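Local atomic coordinates of lipoxygenase (PDB entry 5EK8), a protein that probably catalyses the addition of molecular oxygen to polyunsaturated fatty acids at a non-heme iron centre, acting as a 9R-lipoxygenase. Residues I462-E465 against Y466-F470; C559-I562 against I563-T567; L646-K649 against D650-A653. All coordinates share one frame; numbering follows the deposited sequence.

Interaction 1: residues I462-E465 against Y466-F470; sequences ILTE and YVDAF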
loop_
_atom_site.group_PDB
_atom_site.type_symbol
_atom_site.label_atom_id
_atom_site.label_comp_id
_atom_site.label_asym_id
_atom_site.label_seq_id
_atom_site.Cartn_x
_atom_site.Cartn_y
_atom_site.Cartn_z
ATOM N N ILE A 462 -16.428 -13.838 -2.748
ATOM C CA ILE A 462 -17.197 -12.595 -2.811
ATOM C C ILE A 462 -16.723 -11.710 -3.970
ATOM O O ILE A 462 -17.530 -11.217 -4.765
ATOM C CB ILE A 462 -17.103 -11.798 -1.502
ATOM C CG1 ILE A 462 -17.731 -12.586 -0.353
ATOM C CG2 ILE A 462 -17.808 -10.464 -1.644
ATOM C CD1 ILE A 462 -17.604 -11.898 0.979
ATOM N N LEU A 463 -15.408 -11.526 -4.062
ATOM C CA LEU A 463 -14.809 -10.743 -5.140
ATOM C C LEU A 463 -15.114 -11.349 -6.505
ATOM O O LEU A 463 -15.315 -10.632 -7.475
ATOM C CB LEU A 463 -13.294 -10.623 -4.950
ATOM C CG LEU A 463 -12.834 -9.891 -3.686
ATOM C CD1 LEU A 463 -11.360 -9.545 -3.776
ATOM C CD2 LEU A 463 -13.672 -8.642 -3.426
ATOM N N THR A 464 -15.153 -12.673 -6.576
ATOM C CA THR A 464 -15.481 -13.346 -7.822
ATOM C C THR A 464 -16.898 -13.003 -8.267
ATOM O O THR A 464 -17.109 -12.572 -9.409
ATOM C CB THR A 464 -15.344 -14.860 -7.685
ATOM O OG1 THR A 464 -14.008 -15.177 -7.277
ATOM C CG2 THR A 464 -15.645 -15.532 -9.009
ATOM N N GLU A 465 -17.859 -13.188 -7.360
ATOM C CA GLU A 465 -19.251 -12.818 -7.625
ATOM C C GLU A 465 -19.353 -11.364 -8.077
ATOM O O GLU A 465 -19.977 -11.053 -9.098
ATOM C CB GLU A 465 -20.117 -13.023 -6.384
ATOM C CG GLU A 465 -20.295 -14.462 -5.945
ATOM C CD GLU A 465 -21.184 -14.582 -4.710
ATOM O OE1 GLU A 465 -22.258 -13.939 -4.682
ATOM O OE2 GLU A 465 -20.803 -15.308 -3.763
ATOM N N TYR A 466 -18.724 -10.484 -7.305
ATOM C CA TYR A 466 -18.743 -9.054 -7.583
ATOM C C TYR A 466 -18.228 -8.733 -8.980
ATOM O O TYR A 466 -18.918 -8.082 -9.761
ATOM C CB TYR A 466 -17.919 -8.303 -6.538
ATOM C CG TYR A 466 -17.636 -6.860 -6.887
ATOM C CD1 TYR A 466 -18.673 -5.969 -7.160
ATOM C CD2 TYR A 466 -16.332 -6.383 -6.930
ATOM C CE1 TYR A 466 -18.415 -4.648 -7.477
ATOM C CE2 TYR A 466 -16.065 -5.068 -7.242
ATOM C CZ TYR A 466 -17.107 -4.203 -7.514
ATOM O OH TYR A 466 -16.827 -2.889 -7.822
ATOM N N VAL A 467 -17.022 -9.202 -9.286
ATOM C CA VAL A 467 -16.375 -8.929 -10.565
ATOM C C VAL A 467 -17.205 -9.451 -11.732
ATOM O O VAL A 467 -17.428 -8.734 -12.712
ATOM C CB VAL A 467 -14.966 -9.555 -10.634
ATOM C CG1 VAL A 467 -14.388 -9.434 -12.038
ATOM C CG2 VAL A 467 -14.045 -8.904 -9.622
ATOM N N ASP A 468 -17.659 -10.698 -11.623
ATOM C CA ASP A 468 -18.510 -11.287 -12.655
ATOM C C ASP A 468 -19.742 -10.419 -12.905
ATOM O O ASP A 468 -20.050 -10.064 -14.049
ATOM C CB ASP A 468 -18.939 -12.703 -12.263
ATOM C CG ASP A 468 -17.860 -13.733 -12.520
ATOM O OD1 ASP A 468 -17.062 -13.542 -13.458
ATOM O OD2 ASP A 468 -17.815 -14.744 -11.791
ATOM N N ALA A 469 -20.435 -10.069 -11.824
ATOM C CA ALA A 469 -21.639 -9.248 -11.914
ATOM C C ALA A 469 -21.368 -7.909 -12.593
ATOM O O ALA A 469 -22.053 -7.534 -13.547
ATOM C CB ALA A 469 -22.220 -9.025 -10.535
ATOM N N PHE A 470 -20.359 -7.200 -12.097
ATOM C CA PHE A 470 -20.001 -5.885 -12.619
ATOM C C PHE A 470 -19.691 -5.947 -14.105
ATOM O O PHE A 470 -20.221 -5.160 -14.892
ATOM C CB PHE A 470 -18.802 -5.318 -11.858
ATOM C CG PHE A 470 -18.451 -3.906 -12.239
ATOM C CD1 PHE A 470 -17.577 -3.648 -13.287
ATOM C CD2 PHE A 470 -18.982 -2.836 -11.536
ATOM C CE1 PHE A 470 -17.251 -2.353 -13.634
ATOM C CE2 PHE A 470 -18.661 -1.535 -11.874
ATOM C CZ PHE A 470 -17.795 -1.291 -12.925
#

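Interaction 2: residues C559-I562 against I563-T567; sequences CRHI and IFHTT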
loop_
_atom_site.group_PDB
_atom_site.type_symbol
_atom_site.label_atom_id
_atom_site.label_comp_id
_atom_site.label_asym_id
_atom_site.label_seq_id
_atom_site.Cartn_x
_atom_site.Cartn_y
_atom_site.Cartn_z
ATOM N N CYS A 559 -8.392 -7.490 -11.723
ATOM C CA CYS A 559 -9.295 -6.746 -10.856
ATOM C C CYS A 559 -9.466 -7.433 -9.501
ATOM O O CYS A 559 -9.386 -6.782 -8.452
ATOM C CB CYS A 559 -10.645 -6.568 -11.542
ATOM S SG CYS A 559 -10.620 -5.389 -12.925
ATOM N N ARG A 560 -9.693 -8.746 -9.535
ATOM C CA ARG A 560 -9.751 -9.555 -8.317
ATOM C C ARG A 560 -8.491 -9.392 -7.471
ATOM O O ARG A 560 -8.560 -9.204 -6.256
ATOM C CB ARG A 560 -9.939 -11.036 -8.653
ATOM C CG ARG A 560 -11.367 -11.454 -8.939
ATOM C CD ARG A 560 -11.472 -12.972 -9.012
ATOM N NE ARG A 560 -10.713 -13.544 -10.125
ATOM C CZ ARG A 560 -11.222 -13.803 -11.328
ATOM N NH1 ARG A 560 -12.496 -13.538 -11.585
ATOM N NH2 ARG A 560 -10.458 -14.328 -12.276
ATOM N N HIS A 561 -7.340 -9.476 -8.129
ATOM C CA HIS A 561 -6.046 -9.343 -7.468
ATOM C C HIS A 561 -5.910 -7.996 -6.747
ATOM O O HIS A 561 -5.663 -7.934 -5.528
ATOM C CB HIS A 561 -4.931 -9.512 -8.505
ATOM C CG HIS A 561 -3.567 -9.677 -7.914
ATOM N ND1 HIS A 561 -3.168 -10.829 -7.270
ATOM C CD2 HIS A 561 -2.505 -8.839 -7.873
ATOM C CE1 HIS A 561 -1.922 -10.691 -6.856
ATOM N NE2 HIS A 561 -1.494 -9.491 -7.213
ATOM N N ILE A 562 -6.087 -6.925 -7.519
ATOM C CA ILE A 562 -6.019 -5.561 -7.012
ATOM C C ILE A 562 -6.941 -5.358 -5.816
ATOM O O ILE A 562 -6.496 -4.948 -4.739
ATOM C CB ILE A 562 -6.389 -4.539 -8.106
ATOM C CG1 ILE A 562 -5.351 -4.563 -9.230
ATOM C CG2 ILE A 562 -6.513 -3.137 -7.515
ATOM C CD1 ILE A 562 -5.773 -3.785 -10.467
ATOM N N ILE A 563 -8.221 -5.666 -6.007
ATOM C CA ILE A 563 -9.207 -5.475 -4.952
ATOM C C ILE A 563 -8.841 -6.285 -3.718
ATOM O O ILE A 563 -8.937 -5.790 -2.596
ATOM C CB ILE A 563 -10.624 -5.861 -5.416
ATOM C CG1 ILE A 563 -11.101 -4.906 -6.509
ATOM C CG2 ILE A 563 -11.593 -5.825 -4.248
ATOM C CD1 ILE A 563 -12.454 -5.257 -7.079
ATOM N N PHE A 564 -8.394 -7.520 -3.925
ATOM C CA PHE A 564 -8.044 -8.382 -2.802
ATOM C C PHE A 564 -6.937 -7.783 -1.963
ATOM O O PHE A 564 -7.034 -7.744 -0.736
ATOM C CB PHE A 564 -7.617 -9.772 -3.268
ATOM C CG PHE A 564 -7.293 -10.711 -2.136
ATOM C CD1 PHE A 564 -5.992 -10.844 -1.666
ATOM C CD2 PHE A 564 -8.296 -11.454 -1.533
ATOM C CE1 PHE A 564 -5.698 -11.707 -0.623
ATOM C CE2 PHE A 564 -8.008 -12.323 -0.491
ATOM C CZ PHE A 564 -6.707 -12.447 -0.033
ATOM N N HIS A 565 -5.881 -7.313 -2.615
ATOM C CA HIS A 565 -4.744 -6.831 -1.845
ATOM C C HIS A 565 -4.923 -5.419 -1.294
ATOM O O HIS A 565 -4.318 -5.072 -0.283
ATOM C CB HIS A 565 -3.476 -6.926 -2.684
ATOM C CG HIS A 565 -3.018 -8.335 -2.882
ATOM N ND1 HIS A 565 -3.508 -9.141 -3.889
ATOM C CD2 HIS A 565 -2.163 -9.104 -2.168
ATOM C CE1 HIS A 565 -2.951 -10.336 -3.802
ATOM N NE2 HIS A 565 -2.132 -10.340 -2.766
ATOM N N THR A 566 -5.759 -4.613 -1.938
ATOM C CA THR A 566 -5.987 -3.255 -1.459
ATOM C C THR A 566 -6.999 -3.216 -0.316
ATOM O O THR A 566 -7.047 -2.246 0.442
ATOM C CB THR A 566 -6.479 -2.332 -2.584
ATOM O OG1 THR A 566 -7.584 -2.950 -3.256
ATOM C CG2 THR A 566 -5.355 -2.056 -3.568
ATOM N N THR A 567 -7.815 -4.260 -0.202
ATOM C CA THR A 567 -8.812 -4.324 0.864
ATOM C C THR A 567 -8.424 -5.308 1.969
ATOM O O THR A 567 -7.735 -4.933 2.914
ATOM C CB THR A 567 -10.196 -4.710 0.317
ATOM O OG1 THR A 567 -10.124 -6.000 -0.299
ATOM C CG2 THR A 567 -10.668 -3.686 -0.699
#

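Interaction 3: residues L646-K649 against D650-A653; sequences LNRK and DQFA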
loop_
_atom_site.group_PDB
_atom_site.type_symbol
_atom_site.label_atom_id
_atom_site.label_comp_id
_atom_site.label_asym_id
_atom_site.label_seq_id
_atom_site.Cartn_x
_atom_site.Cartn_y
_atom_site.Cartn_z
ATOM N N LEU A 646 -21.994 -7.664 2.609
ATOM C CA LEU A 646 -23.001 -7.640 3.664
ATOM C C LEU A 646 -23.756 -8.957 3.717
ATOM O O LEU A 646 -23.985 -9.505 4.796
ATOM C CB LEU A 646 -23.982 -6.483 3.452
ATOM C CG LEU A 646 -23.437 -5.081 3.718
ATOM C CD1 LEU A 646 -24.422 -4.007 3.275
ATOM C CD2 LEU A 646 -23.094 -4.932 5.186
ATOM N N ASN A 647 -24.138 -9.453 2.541
ATOM C CA ASN A 647 -24.804 -10.744 2.403
ATOM C C ASN A 647 -24.061 -11.837 3.168
ATOM O O ASN A 647 -24.675 -12.708 3.782
ATOM C CB ASN A 647 -24.924 -11.105 0.918
ATOM C CG ASN A 647 -25.605 -12.444 0.678
ATOM O OD1 ASN A 647 -26.254 -13.005 1.565
ATOM N ND2 ASN A 647 -25.473 -12.954 -0.543
ATOM N N ARG A 648 -22.735 -11.763 3.160
ATOM C CA ARG A 648 -21.926 -12.785 3.805
ATOM C C ARG A 648 -21.278 -12.287 5.104
ATOM O O ARG A 648 -20.110 -12.561 5.369
ATOM C CB ARG A 648 -20.857 -13.290 2.833
ATOM C CG ARG A 648 -21.361 -13.448 1.403
ATOM C CD ARG A 648 -21.039 -14.821 0.837
ATOM N NE ARG A 648 -21.743 -15.887 1.544
ATOM C CZ ARG A 648 -21.690 -17.170 1.203
ATOM N NH1 ARG A 648 -20.963 -17.551 0.160
ATOM N NH2 ARG A 648 -22.365 -18.074 1.905
ATOM N N LYS A 649 -22.059 -11.581 5.917
ATOM C CA LYS A 649 -21.600 -11.033 7.194
ATOM C C LYS A 649 -21.363 -12.105 8.261
ATOM O O LYS A 649 -20.369 -12.072 9.001
ATOM C CB LYS A 649 -22.626 -10.019 7.707
ATOM C CG LYS A 649 -22.395 -9.518 9.125
ATOM C CD LYS A 649 -23.513 -8.574 9.541
ATOM C CE LYS A 649 -23.301 -8.019 10.938
ATOM N NZ LYS A 649 -22.027 -7.254 11.047
ATOM N N ASP A 650 -22.285 -13.058 8.328
ATOM C CA ASP A 650 -22.322 -14.018 9.422
ATOM C C ASP A 650 -21.291 -15.139 9.294
ATOM O O ASP A 650 -20.823 -15.662 10.303
ATOM C CB ASP A 650 -23.724 -14.610 9.533
ATOM C CG ASP A 650 -24.800 -13.544 9.531
ATOM O OD1 ASP A 650 -25.029 -12.924 10.591
ATOM O OD2 ASP A 650 -25.413 -13.321 8.466
ATOM N N GLN A 651 -20.946 -15.515 8.066
ATOM C CA GLN A 651 -19.914 -16.529 7.852
ATOM C C GLN A 651 -18.569 -15.957 8.267
ATOM O O GLN A 651 -17.690 -16.681 8.739
ATOM C CB GLN A 651 -19.866 -16.992 6.391
ATOM C CG GLN A 651 -21.198 -17.439 5.798
ATOM C CD GLN A 651 -22.117 -16.273 5.466
ATOM O OE1 GLN A 651 -21.821 -15.126 5.800
ATOM N NE2 GLN A 651 -23.235 -16.563 4.811
ATOM N N PHE A 652 -18.415 -14.648 8.086
ATOM C CA PHE A 652 -17.227 -13.952 8.558
ATOM C C PHE A 652 -17.256 -13.852 10.074
ATOM O O PHE A 652 -16.221 -13.967 10.730
ATOM C CB PHE A 652 -17.114 -12.560 7.930
ATOM C CG PHE A 652 -16.390 -12.545 6.614
ATOM C CD1 PHE A 652 -15.052 -12.895 6.541
ATOM C CD2 PHE A 652 -17.043 -12.180 5.449
ATOM C CE1 PHE A 652 -14.379 -12.885 5.328
ATOM C CE2 PHE A 652 -16.376 -12.163 4.236
ATOM C CZ PHE A 652 -15.043 -12.514 4.176
ATOM N N ALA A 653 -18.448 -13.632 10.625
ATOM C CA ALA A 653 -18.621 -13.619 12.075
ATOM C C ALA A 653 -18.217 -14.961 12.696
ATOM O O ALA A 653 -17.629 -15.005 13.778
ATOM C CB ALA A 653 -20.061 -13.278 12.434
#

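Interaction 1: residues I462-E465 against Y466-F470
Tyr466 N to Ile462 O, Val467 N to Leu463 O, Asp468 N to Thr464 O and Ala469 N to Glu465 O are four successive i-to-i+4 hydrogen bonds of an alpha helix, part of helix 451-473 in the helical body of the lipoxygenase. They are regular: the first spans 2.9 Å from Tyr466 N to Ile462 O, and the third 3.0 Å from Asp468 N to Thr464 O, with an N-H...O angle of 170°. Thr464 and Asp468, one turn apart, lie side by side and point the same way. Thr464 puts its methyl toward the acid, CG2 lying 3.6 Å from OD2 of Asp468, while its hydroxyl OG1 bonds back to the carbonyl of Trp460. Asp468 has CG anti to its own carbonyl carbon (chi1 -79°), which lays the carboxylate back along the preceding turn; OD1 forms a salt bridge with Lys556 of helix 549-574. Without the carboxylate, as with an alanine here, Lys556 is likely to lose its charged mate and the two helices one of their links. The buried side turns elsewhere: Leu463 and Tyr466 reach Ile563 of helix 549-574 and Leu641 of helix 639-647. Along the helix itself, side chains meet mainly backbone oxygens: Tyr466 CB sits 3.4 Å from Ile462 O, and Ala469 CB lies 3.3 Å from Glu465 O.

Interaction 2: residues C559-I562 against I563-T567
His561 and His565 meet one turn apart in a buried part of helix 549-574, a local side-chain contact on the helix that further along supplies His570 and Asn574 to the iron site of this lipoxygenase. The regular alpha-helical bonds, such as Ile563 N to Cys559 O at 2.9 Å, run into a wider pi-type turn at 565-567. At this level side chains join the backbone in gripping its carbonyls. The oxygen of His561 accepts from His565 twice: from the backbone N, and from ND1 at 3.0 Å with an N-H...O angle of 163°. The imidazole can do this because its CG is anti to the carbonyl carbon (chi1 -72°), which folds the ring back over the preceding turn. The oxygen lies nearly in the plane of that ring, at its edge, whereas ND1 stands above the carbonyl plane; the ND1 bond, made in the ring's own plane, fixes how the imidazole is turned. The same atom, ND1 of His565, also sits over the centre of the His561 ring, and the two imidazoles meet obliquely, centroids 4.3 Å apart and planes at 50°. His561 directs NE2 to Gln366 OE1 on helix 337-377, and Trp440 packs edge-to-face with both histidines, so the pair is held from several sides. Two threonines repeat the double grip further along the helix, toward His570. Thr567 OG1 bonds to Ile563 O at 2.6 Å, reaching it from the opposite face to Thr567 N, and is also hydrogen-bonded to the hydroxyl of Tyr459. Thr566 N bonds nearly head-on to Ile562 O, and Thr566 OG1 approaches that oxygen from above the carbonyl plane at 2.7 Å.

Interaction 3: residues L646-K649 against D650-A653
Gln651 folds back on Arg648 where the chain turns from helix 639-647 into the short helix 649-653. Arg648 is the loop residue at this junction, so the contact is a helix-to-helix turn rather than one unbroken helix. The Gln651 chain bends at chi2 (75°), which brings its amide carbon CD to 3.9 Å from Arg648 CA. The Arg648 chain is itself bent, at chi2 and chi3, and its guanidinium plane stands 81° from the amide plane, so the flat groups meet across one another instead of stacking. The carbonyl oxygen of Lys649 accepts from Ala653 N at 3.0 Å, in the carbonyl plane, and is approached by Phe652 CB at 3.5 Å. The aliphatic chain of Lys649 is extended as far as CE, the ammonium making a weak, long ion pair with Asp658. The carbonyl oxygen of Arg648 meets the edge of the Phe652 ring near its plane, at CD2. Most of these residues lie at the surface, but Phe652 is buried: with Arg648 it packs on Ile462 of helix 451-473, while Arg648 and Gln651 also rest on Leu458 of that helix, and Ile659 of a following loop touches Phe652 and Lys649.

In the fold
Helix 451-473 joins the three contacts. Its inner side meets interaction 2, where Leu463 CD2 packs on Ile563 CG2 at 3.6 Å, and its Ile462 meets interaction 3, with CD1 against Phe652 CE2 at 3.5 Å. Interactions 2 and 3 do not touch each other, their nearest atoms being about 8 Å apart. Burial sets the chemistry: interaction 2, nearest the iron, is almost wholly buried and ties His565, Thr566 and Thr567 to backbone carbonyls; interaction 1 is half buried, greasy on one side and charged on the other; interaction 3 is a surface turn of long polar chains with one buried residue, Phe652.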